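Local coordinates for Serine/threonine-protein phosphatase 2A regulatory subunit B'' subunit alpha (Homo sapiens, PDB 4I5J) that serves as a calcium-binding regulatory subunit of protein phosphatase 2A and might tune the substrate selectivity, catalytic activity and cellular location of the enzyme, at residues K15-L20 and S26-E31; Y210-F215 and D268-L273; E218-M223 and I228-F233. One frame throughout, in Å; residues are numbered along the deposited sequence.

How the interactions relate
All three contacts lie in the EF-hand-containing fragment of a longer regulatory subunit. Interaction 1, near the start of the chain, is partly buried and sits on the other side of the chain's centre from interactions 2 and 3, whose centres lie about 10 Å apart. Those two share helix 209-226: interaction 2 uses its calcium-side half, interaction 3 its far end, and Q219 touches F270 and L273 between them. Interaction 2 is fully buried, with a leucine-phenylalanine CH-pi contact and a bridging water. Interaction 1 is purely apolar, one leucine packing on a helix. Interaction 3, partly buried, pairs sulfur and proline packing with a backbone bond that closes a turn.

Interaction 1 (K15-L20 and S26-E31); sequences KFICLL and SSLEQE
The ring of F16 meets L28 obliquely, with CE2 3.6 Å from L28 CD1 and the neighbouring ring atom CD2 only slightly farther from the same methyl. F16 CG stands anti to the backbone N (chi1 178°), which swings the ring atoms CD2 and CE2 to the leucine methyl; the two side chains lie roughly perpendicular. Elsewhere the ring is packed against I85 of helix 82-86 and against L91 and L94 of helix 90-97. L28 is the centre of the contact, and its two methyls divide the work. CD1 serves F16 and also I17, whose own CD1 lies 3.8 Å from L28 CG. CD2 turns to the helix backbone, 3.6 Å from I17 O, and packs against L20, where it is 3.9 Å from CB. L28 thus packs against F16, I17 and L20 together.

The flat peptide group between S26 and S27 meets the other branch of I17: CG2 lies 3.4 Å from S26 O and a little farther from S27 N. I17 thus touches the loop at two successive points, one branch on the backbone at S26 and the other on the side chain of L28. The contact is van der Waals throughout, with no polar bond between the segments, and it lies away from the calcium site. S26 stays at its exposed margin, while L28 is buried, with A21 and F33 also against it.

L28 also forms backbone hydrogen bonds with I80, in the loop before helix 82-86. A loop between helices 12-20 and 34-43, pinned by a leucine and paired through its backbone with a second inter-helix loop, is consistent with the helix-loop-helix architecture of paired EF-hands.

Interaction 2 (Y210-F215 and D268-L273); sequences YELEYF and DTFFNL. With CA (calcium ion), chain B.
L212 lays its CD2 methyl over one face of the F270 ring in a CH-pi contact, 4.0 Å from the ring centroid and 19° off the ring normal. This joins the exiting helix of a calcium-loaded EF-hand, 209-226, to helix 263-271 much later in the chain. The methyl is offset toward the rim, close to CE1 and CZ. L212 CB adds to the cover, 3.9 Å from F270 CE2, and the ring also runs past the backbone, with CD2 3.6 Å from L212 O. F270 CG lies anti to its carbonyl carbon (chi1 -70°), a turn that sends the ring across to L212. The F270 backbone makes a separate contact, its O lying 3.4 Å from F215 CB.

Water 1 closes the polar side. It donates to F215 O at 2.8 Å and to F270 O at 2.7 Å, bridging the carbonyl oxygens of two buried residues and tying the helix backbones together; it also lies in the plane of the F215 ring, at its edge. Y214 CD2 sits over the centre of one face of that ring.

In the next shell, M199 of helix 189-199 touches L212, F215 and F270, while F266 meets the F270 ring edge-to-face and L237 packs on L212. Cut back to an alanine, F270 would probably leave a gap between L212 and F266 and deprive the L212 methyls of their aromatic surface.

One residue before L212, E211 links this packing to the metal. Its extended chain clasps the calcium ion with both carboxylate oxygens; D200, D202, D204, V206 O and water 2 complete the site. S208 N hydrogen-bonds to E211 OE1, which lies 2.4 Å from the calcium.

Interaction 3 (E218-M223 and I228-F233); sequences EQCERM and IEPLPF
M223 and P230 run antiparallel alongside one another, so that the sulfur of M223 lies against the proline ring, SD 3.6 Å from P230 CB. The M223 chain is extended beyond CG, and this reach takes SD past I228 to the proline. C220, one helical turn earlier, meets the same ring: SG is 3.7 Å from P230 CB and nearly as close to CG, while C220 CB also approaches P230 CG. P230 CB touches both sulfur atoms, which approach it from directions roughly at right angles. C220 SG lies anti to its carbonyl carbon (chi1 -67°), which brings it alongside the ring.

The M223 and I228 side chains meet at a slant, with M223 CG 3.8 Å from I228 CD1. I228 also folds over the helix backbone: its CB and CG1 lie against M223 O, the same oxygen that accepts a hydrogen bond from I228 N at 2.8 Å. This bond is bent, 147° at the hydrogen, and the donor stands above the carbonyl plane, 35° out of it. It spans five residues and closes the turn in which the chain leaves helix 209-226, the exiting helix of the calcium-binding EF-hand, and doubles back along it toward helix 233-244. P232 occupies the N-cap position of that next helix.

M223 is buried from another direction by L273, Y276 and L277 of helix 273-277. The returning chain keeps close to the helix it has left: F233, at the start of helix 233-244, packs on E213 and Y216, and in the loop before it L231 O is hydrogen-bonded to Y216 OH.

Interaction 1 (K15-L20 and S26-E31)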
loop_
_atom_site.group_PDB
_atom_site.type_symbol
_atom_site.label_atom_id
_atom_site.label_comp_id
_atom_site.label_asym_id
_atom_site.label_seq_id
_atom_site.Cartn_x
_atom_site.Cartn_y
_atom_site.Cartn_z
ATOM N N LYS A 15 14.883 2.568 -22.564
ATOM C CA LYS A 15 16.285 2.913 -22.322
ATOM C C LYS A 15 16.591 2.949 -20.825
ATOM O O LYS A 15 17.694 2.622 -20.399
ATOM C CB LYS A 15 16.640 4.259 -22.949
ATOM C CG LYS A 15 16.534 4.322 -24.482
ATOM C CD LYS A 15 16.662 5.792 -24.958
ATOM C CE LYS A 15 16.330 5.978 -26.441
ATOM N NZ LYS A 15 16.369 7.425 -26.829
ATOM N N PHE A 16 15.624 3.374 -20.021
ATOM C CA PHE A 16 15.831 3.402 -18.583
ATOM C C PHE A 16 16.047 1.987 -18.061
ATOM O O PHE A 16 16.950 1.738 -17.249
ATOM C CB PHE A 16 14.627 4.026 -17.878
ATOM C CG PHE A 16 14.752 4.047 -16.377
ATOM C CD1 PHE A 16 15.469 5.044 -15.746
ATOM C CD2 PHE A 16 14.148 3.065 -15.600
ATOM C CE1 PHE A 16 15.580 5.069 -14.359
ATOM C CE2 PHE A 16 14.253 3.082 -14.216
ATOM C CZ PHE A 16 14.972 4.086 -13.596
ATOM N N ILE A 17 15.194 1.074 -18.515
ATOM C CA ILE A 17 15.285 -0.322 -18.127
ATOM C C ILE A 17 16.679 -0.860 -18.479
ATOM O O ILE A 17 17.350 -1.430 -17.627
ATOM C CB ILE A 17 14.217 -1.181 -18.829
ATOM C CG1 ILE A 17 12.801 -0.696 -18.486
ATOM C CG2 ILE A 17 14.404 -2.654 -18.487
ATOM C CD1 ILE A 17 12.323 -1.045 -17.124
ATOM N N CYS A 18 17.122 -0.654 -19.719
ATOM C CA CYS A 18 18.414 -1.178 -20.166
ATOM C C CYS A 18 19.551 -0.625 -19.328
ATOM O O CYS A 18 20.586 -1.273 -19.154
ATOM C CB CYS A 18 18.675 -0.853 -21.646
ATOM S SG CYS A 18 17.566 -1.686 -22.797
ATOM N N LEU A 19 19.350 0.572 -18.799
ATOM C CA LEU A 19 20.397 1.232 -18.046
ATOM C C LEU A 19 20.579 0.613 -16.665
ATOM O O LEU A 19 21.697 0.413 -16.222
ATOM C CB LEU A 19 20.079 2.721 -17.919
ATOM C CG LEU A 19 21.130 3.531 -17.184
ATOM C CD1 LEU A 19 22.480 3.311 -17.837
ATOM C CD2 LEU A 19 20.764 4.990 -17.226
ATOM N N LEU A 20 19.483 0.309 -15.975
ATOM C CA LEU A 20 19.581 -0.230 -14.607
ATOM C C LEU A 20 19.533 -1.745 -14.550
ATOM O O LEU A 20 19.866 -2.333 -13.519
ATOM C CB LEU A 20 18.456 0.305 -13.715
ATOM C CG LEU A 20 18.483 1.793 -13.386
ATOM C CD1 LEU A 20 17.443 2.087 -12.317
ATOM C CD2 LEU A 20 19.859 2.127 -12.894
ATOM N N SER A 26 14.750 -7.603 -19.107
ATOM C CA SER A 26 13.819 -6.638 -19.672
ATOM C C SER A 26 12.995 -5.978 -18.572
ATOM O O SER A 26 12.147 -5.130 -18.860
ATOM C CB SER A 26 12.908 -7.323 -20.694
ATOM O OG SER A 26 12.295 -8.470 -20.123
ATOM N N SER A 27 13.268 -6.369 -17.323
ATOM C CA SER A 27 12.574 -5.837 -16.155
ATOM C C SER A 27 13.544 -5.466 -15.030
ATOM O O SER A 27 14.697 -5.915 -15.008
ATOM C CB SER A 27 11.572 -6.861 -15.635
ATOM O OG SER A 27 12.260 -8.011 -15.169
ATOM N N LEU A 28 13.075 -4.644 -14.095
ATOM C CA LEU A 28 13.900 -4.268 -12.950
ATOM C C LEU A 28 13.304 -4.790 -11.641
ATOM O O LEU A 28 12.095 -4.697 -11.402
ATOM C CB LEU A 28 14.052 -2.746 -12.846
ATOM C CG LEU A 28 14.443 -1.977 -14.101
ATOM C CD1 LEU A 28 14.418 -0.466 -13.858
ATOM C CD2 LEU A 28 15.805 -2.416 -14.539
ATOM N N GLU A 29 14.167 -5.318 -10.788
ATOM C CA GLU A 29 13.761 -5.711 -9.454
ATOM C C GLU A 29 14.171 -4.638 -8.471
ATOM O O GLU A 29 14.954 -3.761 -8.820
ATOM C CB GLU A 29 14.414 -7.038 -9.093
ATOM C CG GLU A 29 13.825 -8.169 -9.916
ATOM C CD GLU A 29 14.509 -9.476 -9.666
ATOM O OE1 GLU A 29 15.640 -9.473 -9.117
ATOM O OE2 GLU A 29 13.909 -10.505 -10.028
ATOM N N GLN A 30 13.659 -4.719 -7.244
ATOM C CA GLN A 30 13.981 -3.725 -6.217
ATOM C C GLN A 30 15.461 -3.434 -6.103
ATOM O O GLN A 30 15.852 -2.262 -6.046
ATOM C CB GLN A 30 13.408 -4.121 -4.853
ATOM C CG GLN A 30 11.888 -4.011 -4.827
ATOM C CD GLN A 30 11.325 -3.816 -3.418
ATOM O OE1 GLN A 30 12.072 -3.715 -2.457
ATOM N NE2 GLN A 30 10.000 -3.759 -3.301
ATOM N N GLU A 31 16.285 -4.485 -6.087
ATOM C CA GLU A 31 17.741 -4.317 -5.908
ATOM C C GLU A 31 18.378 -3.447 -7.000
ATOM O O GLU A 31 19.353 -2.738 -6.754
ATOM C CB GLU A 31 18.456 -5.681 -5.851
ATOM C CG GLU A 31 18.132 -6.538 -4.614
ATOM C CD GLU A 31 16.744 -7.217 -4.648
ATOM O OE1 GLU A 31 16.363 -7.823 -3.623
ATOM O OE2 GLU A 31 16.033 -7.155 -5.677
#

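Interaction 2 (Y210-F215 and D268-L273)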
loop_
_atom_site.group_PDB
_atom_site.type_symbol
_atom_site.label_atom_id
_atom_site.label_comp_id
_atom_site.label_asym_id
_atom_site.label_seq_id
_atom_site.Cartn_x
_atom_site.Cartn_y
_atom_site.Cartn_z
ATOM N N TYR A 210 -20.473 -14.029 1.237
ATOM C CA TYR A 210 -20.071 -14.640 2.493
ATOM C C TYR A 210 -18.697 -14.146 2.943
ATOM O O TYR A 210 -18.383 -14.201 4.125
ATOM C CB TYR A 210 -20.139 -16.169 2.438
ATOM C CG TYR A 210 -19.460 -16.799 1.251
ATOM C CD1 TYR A 210 -18.138 -17.217 1.334
ATOM C CD2 TYR A 210 -20.149 -17.011 0.057
ATOM C CE1 TYR A 210 -17.513 -17.794 0.274
ATOM C CE2 TYR A 210 -19.521 -17.600 -1.031
ATOM C CZ TYR A 210 -18.207 -17.992 -0.912
ATOM O OH TYR A 210 -17.555 -18.577 -1.972
ATOM N N GLU A 211 -17.881 -13.665 2.007
ATOM C CA GLU A 211 -16.628 -13.010 2.397
ATOM C C GLU A 211 -16.971 -11.654 3.001
ATOM O O GLU A 211 -16.437 -11.279 4.042
ATOM C CB GLU A 211 -15.666 -12.890 1.213
ATOM C CG GLU A 211 -15.033 -14.226 0.860
ATOM C CD GLU A 211 -14.346 -14.252 -0.498
ATOM O OE1 GLU A 211 -14.716 -13.453 -1.384
ATOM O OE2 GLU A 211 -13.447 -15.109 -0.688
ATOM N N LEU A 212 -17.891 -10.933 2.366
ATOM C CA LEU A 212 -18.400 -9.706 2.958
ATOM C C LEU A 212 -18.960 -9.911 4.386
ATOM O O LEU A 212 -18.672 -9.114 5.297
ATOM C CB LEU A 212 -19.449 -9.054 2.053
ATOM C CG LEU A 212 -18.953 -8.577 0.682
ATOM C CD1 LEU A 212 -20.006 -7.746 -0.038
ATOM C CD2 LEU A 212 -17.698 -7.789 0.811
ATOM N N GLU A 213 -19.745 -10.967 4.592
ATOM C CA GLU A 213 -20.381 -11.158 5.897
ATOM C C GLU A 213 -19.355 -11.436 6.976
ATOM O O GLU A 213 -19.473 -10.965 8.108
ATOM C CB GLU A 213 -21.406 -12.300 5.888
ATOM C CG GLU A 213 -22.234 -12.327 7.187
ATOM C CD GLU A 213 -23.035 -13.596 7.351
ATOM O OE1 GLU A 213 -22.868 -14.524 6.525
ATOM O OE2 GLU A 213 -23.828 -13.664 8.308
ATOM N N TYR A 214 -18.340 -12.200 6.604
ATOM C CA TYR A 214 -17.292 -12.582 7.515
ATOM C C TYR A 214 -16.654 -11.338 8.150
ATOM O O TYR A 214 -16.496 -11.269 9.371
ATOM C CB TYR A 214 -16.253 -13.378 6.749
ATOM C CG TYR A 214 -14.960 -13.603 7.504
ATOM C CD1 TYR A 214 -14.876 -14.568 8.501
ATOM C CD2 TYR A 214 -13.819 -12.877 7.194
ATOM C CE1 TYR A 214 -13.709 -14.792 9.171
ATOM C CE2 TYR A 214 -12.635 -13.093 7.865
ATOM C CZ TYR A 214 -12.588 -14.045 8.858
ATOM O OH TYR A 214 -11.412 -14.275 9.532
ATOM N N PHE A 215 -16.316 -10.347 7.327
ATOM C CA PHE A 215 -15.761 -9.106 7.867
ATOM C C PHE A 215 -16.817 -8.320 8.606
ATOM O O PHE A 215 -16.547 -7.752 9.670
ATOM C CB PHE A 215 -15.131 -8.248 6.765
ATOM C CG PHE A 215 -13.977 -8.906 6.112
ATOM C CD1 PHE A 215 -12.758 -8.993 6.765
ATOM C CD2 PHE A 215 -14.104 -9.466 4.856
ATOM C CE1 PHE A 215 -11.692 -9.637 6.173
ATOM C CE2 PHE A 215 -13.037 -10.105 4.258
ATOM C CZ PHE A 215 -11.840 -10.200 4.910
ATOM N N ASP A 268 -14.010 0.847 4.393
ATOM C CA ASP A 268 -14.242 1.296 5.770
ATOM C C ASP A 268 -15.431 0.584 6.394
ATOM O O ASP A 268 -15.394 0.159 7.548
ATOM C CB ASP A 268 -14.475 2.813 5.813
ATOM C CG ASP A 268 -13.231 3.605 5.460
ATOM O OD1 ASP A 268 -12.102 3.077 5.635
ATOM O OD2 ASP A 268 -13.384 4.759 5.009
ATOM N N THR A 269 -16.488 0.459 5.605
ATOM C CA THR A 269 -17.718 -0.155 6.046
ATOM C C THR A 269 -17.454 -1.576 6.537
ATOM O O THR A 269 -18.071 -2.017 7.491
ATOM C CB THR A 269 -18.730 -0.154 4.890
ATOM O OG1 THR A 269 -19.016 1.200 4.517
ATOM C CG2 THR A 269 -20.012 -0.854 5.270
ATOM N N PHE A 270 -16.515 -2.284 5.909
ATOM C CA PHE A 270 -16.217 -3.673 6.297
ATOM C C PHE A 270 -15.096 -3.907 7.296
ATOM O O PHE A 270 -15.022 -4.991 7.896
ATOM C CB PHE A 270 -16.002 -4.559 5.067
ATOM C CG PHE A 270 -17.262 -4.804 4.296
ATOM C CD1 PHE A 270 -17.485 -4.184 3.075
ATOM C CD2 PHE A 270 -18.256 -5.618 4.826
ATOM C CE1 PHE A 270 -18.663 -4.396 2.385
ATOM C CE2 PHE A 270 -19.439 -5.823 4.153
ATOM C CZ PHE A 270 -19.645 -5.218 2.926
ATOM N N PHE A 271 -14.208 -2.931 7.480
ATOM C CA PHE A 271 -13.101 -3.181 8.398
ATOM C C PHE A 271 -12.450 -1.975 9.083
ATOM O O PHE A 271 -11.425 -2.133 9.741
ATOM C CB PHE A 271 -12.046 -4.096 7.761
ATOM C CG PHE A 271 -11.395 -3.529 6.526
ATOM C CD1 PHE A 271 -10.427 -2.539 6.630
ATOM C CD2 PHE A 271 -11.711 -4.018 5.272
ATOM C CE1 PHE A 271 -9.812 -2.032 5.507
ATOM C CE2 PHE A 271 -11.101 -3.513 4.144
ATOM C CZ PHE A 271 -10.147 -2.513 4.264
ATOM N N ASN A 272 -13.044 -0.790 8.947
ATOM C CA ASN A 272 -12.609 0.392 9.713
ATOM C C ASN A 272 -13.834 0.993 10.420
ATOM O O ASN A 272 -14.458 1.938 9.926
ATOM C CB ASN A 272 -11.886 1.415 8.813
ATOM C CG ASN A 272 -11.162 2.520 9.608
ATOM O OD1 ASN A 272 -11.684 3.052 10.591
ATOM N ND2 ASN A 272 -9.958 2.874 9.162
ATOM N N LEU A 273 -14.186 0.407 11.563
ATOM C CA LEU A 273 -15.435 0.730 12.269
ATOM C C LEU A 273 -15.540 2.205 12.582
ATOM O O LEU A 273 -16.615 2.780 12.487
ATOM C CB LEU A 273 -15.534 -0.064 13.577
ATOM C CG LEU A 273 -16.817 0.037 14.414
ATOM C CD1 LEU A 273 -18.038 -0.370 13.591
ATOM C CD2 LEU A 273 -16.711 -0.826 15.679
HETATM CA CA CA B . -13.378 -14.569 -3.062
HETATM O O HOH W 1 -13.959 -6.749 9.719
HETATM O O HOH W 2 -15.307 -16.015 -3.253
#

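Interaction 3 (E218-M223 and I228-F233)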
loop_
_atom_site.group_PDB
_atom_site.type_symbol
_atom_site.label_atom_id
_atom_site.label_comp_id
_atom_site.label_asym_id
_atom_site.label_seq_id
_atom_site.Cartn_x
_atom_site.Cartn_y
_atom_site.Cartn_z
ATOM N N GLU A 218 -17.686 -9.351 12.321
ATOM C CA GLU A 218 -16.804 -8.886 13.395
ATOM C C GLU A 218 -17.158 -7.465 13.784
ATOM O O GLU A 218 -17.215 -7.161 14.968
ATOM C CB GLU A 218 -15.313 -8.971 13.042
ATOM C CG GLU A 218 -14.403 -8.656 14.231
ATOM C CD GLU A 218 -12.986 -8.291 13.819
ATOM O OE1 GLU A 218 -12.679 -8.374 12.614
ATOM O OE2 GLU A 218 -12.178 -7.917 14.697
ATOM N N GLN A 219 -17.398 -6.598 12.802
ATOM C CA GLN A 219 -17.850 -5.236 13.097
ATOM C C GLN A 219 -19.159 -5.341 13.881
ATOM O O GLN A 219 -19.468 -4.491 14.724
ATOM C CB GLN A 219 -18.115 -4.445 11.808
ATOM C CG GLN A 219 -17.016 -4.470 10.775
ATOM C CD GLN A 219 -15.927 -3.448 11.062
ATOM O OE1 GLN A 219 -14.993 -3.723 11.821
ATOM N NE2 GLN A 219 -16.034 -2.261 10.446
ATOM N N CYS A 220 -19.941 -6.384 13.605
ATOM C CA CYS A 220 -21.140 -6.589 14.419
ATOM C C CYS A 220 -20.787 -7.024 15.854
ATOM O O CYS A 220 -21.250 -6.406 16.816
ATOM C CB CYS A 220 -22.132 -7.537 13.750
ATOM S SG CYS A 220 -22.866 -6.821 12.239
ATOM N N GLU A 221 -19.948 -8.056 15.989
ATOM C CA GLU A 221 -19.450 -8.481 17.297
ATOM C C GLU A 221 -18.863 -7.304 18.074
ATOM O O GLU A 221 -18.951 -7.266 19.297
ATOM C CB GLU A 221 -18.394 -9.584 17.164
ATOM C CG GLU A 221 -18.927 -10.966 16.824
ATOM C CD GLU A 221 -17.804 -11.979 16.619
ATOM O OE1 GLU A 221 -16.639 -11.668 16.971
ATOM O OE2 GLU A 221 -18.084 -13.079 16.097
ATOM N N ARG A 222 -18.275 -6.348 17.359
ATOM C CA ARG A 222 -17.727 -5.134 17.974
ATOM C C ARG A 222 -18.859 -4.226 18.434
ATOM O O ARG A 222 -19.015 -3.973 19.630
ATOM C CB ARG A 222 -16.841 -4.363 16.990
ATOM C CG ARG A 222 -15.339 -4.663 17.055
ATOM C CD ARG A 222 -14.608 -3.943 15.911
ATOM N NE ARG A 222 -13.169 -3.789 16.122
ATOM C CZ ARG A 222 -12.357 -3.159 15.273
ATOM N NH1 ARG A 222 -12.851 -2.639 14.159
ATOM N NH2 ARG A 222 -11.059 -3.050 15.526
ATOM N N MET A 223 -19.636 -3.732 17.476
ATOM C CA MET A 223 -20.785 -2.870 17.762
ATOM C C MET A 223 -21.656 -3.366 18.918
ATOM O O MET A 223 -22.007 -2.592 19.811
ATOM C CB MET A 223 -21.638 -2.700 16.508
ATOM C CG MET A 223 -21.159 -1.593 15.599
ATOM S SD MET A 223 -21.877 -1.765 13.967
ATOM C CE MET A 223 -21.836 -0.058 13.414
ATOM N N ILE A 228 -24.158 -1.133 20.767
ATOM C CA ILE A 228 -24.765 -0.710 19.507
ATOM C C ILE A 228 -25.418 -1.885 18.801
ATOM O O ILE A 228 -24.752 -2.878 18.498
ATOM C CB ILE A 228 -23.725 -0.153 18.515
ATOM C CG1 ILE A 228 -22.683 0.709 19.219
ATOM C CG2 ILE A 228 -24.421 0.605 17.384
ATOM C CD1 ILE A 228 -21.573 1.094 18.307
ATOM N N GLU A 229 -26.712 -1.774 18.521
ATOM C CA GLU A 229 -27.369 -2.759 17.670
ATOM C C GLU A 229 -26.966 -2.468 16.226
ATOM O O GLU A 229 -27.345 -1.440 15.661
ATOM C CB GLU A 229 -28.889 -2.710 17.836
ATOM C CG GLU A 229 -29.631 -3.868 17.185
ATOM C CD GLU A 229 -31.121 -3.873 17.511
ATOM O OE1 GLU A 229 -31.536 -3.115 18.413
ATOM O OE2 GLU A 229 -31.879 -4.632 16.864
ATOM N N PRO A 230 -26.163 -3.359 15.632
ATOM C CA PRO A 230 -25.648 -3.104 14.284
ATOM C C PRO A 230 -26.727 -3.308 13.221
ATOM O O PRO A 230 -27.619 -4.146 13.395
ATOM C CB PRO A 230 -24.552 -4.159 14.131
ATOM C CG PRO A 230 -24.994 -5.290 15.010
ATOM C CD PRO A 230 -25.710 -4.657 16.171
ATOM N N LEU A 231 -26.646 -2.531 12.145
ATOM C CA LEU A 231 -27.520 -2.698 10.987
ATOM C C LEU A 231 -27.378 -4.117 10.410
ATOM O O LEU A 231 -26.267 -4.565 10.142
ATOM C CB LEU A 231 -27.161 -1.647 9.937
ATOM C CG LEU A 231 -28.106 -1.355 8.779
ATOM C CD1 LEU A 231 -29.493 -0.990 9.297
ATOM C CD2 LEU A 231 -27.531 -0.222 7.944
ATOM N N PRO A 232 -28.503 -4.834 10.237
ATOM C CA PRO A 232 -28.459 -6.228 9.759
ATOM C C PRO A 232 -27.714 -6.390 8.427
ATOM O O PRO A 232 -27.774 -5.495 7.570
ATOM C CB PRO A 232 -29.945 -6.600 9.604
ATOM C CG PRO A 232 -30.673 -5.294 9.563
ATOM C CD PRO A 232 -29.887 -4.359 10.417
ATOM N N PHE A 233 -27.025 -7.520 8.270
ATOM C CA PHE A 233 -26.167 -7.752 7.112
ATOM C C PHE A 233 -26.884 -7.447 5.815
ATOM O O PHE A 233 -26.326 -6.840 4.900
ATOM C CB PHE A 233 -25.650 -9.194 7.100
ATOM C CG PHE A 233 -24.766 -9.508 5.920
ATOM C CD1 PHE A 233 -23.696 -8.685 5.605
ATOM C CD2 PHE A 233 -25.009 -10.618 5.124
ATOM C CE1 PHE A 233 -22.875 -8.969 4.511
ATOM C CE2 PHE A 233 -24.193 -10.904 4.042
ATOM C CZ PHE A 233 -23.131 -10.079 3.733
#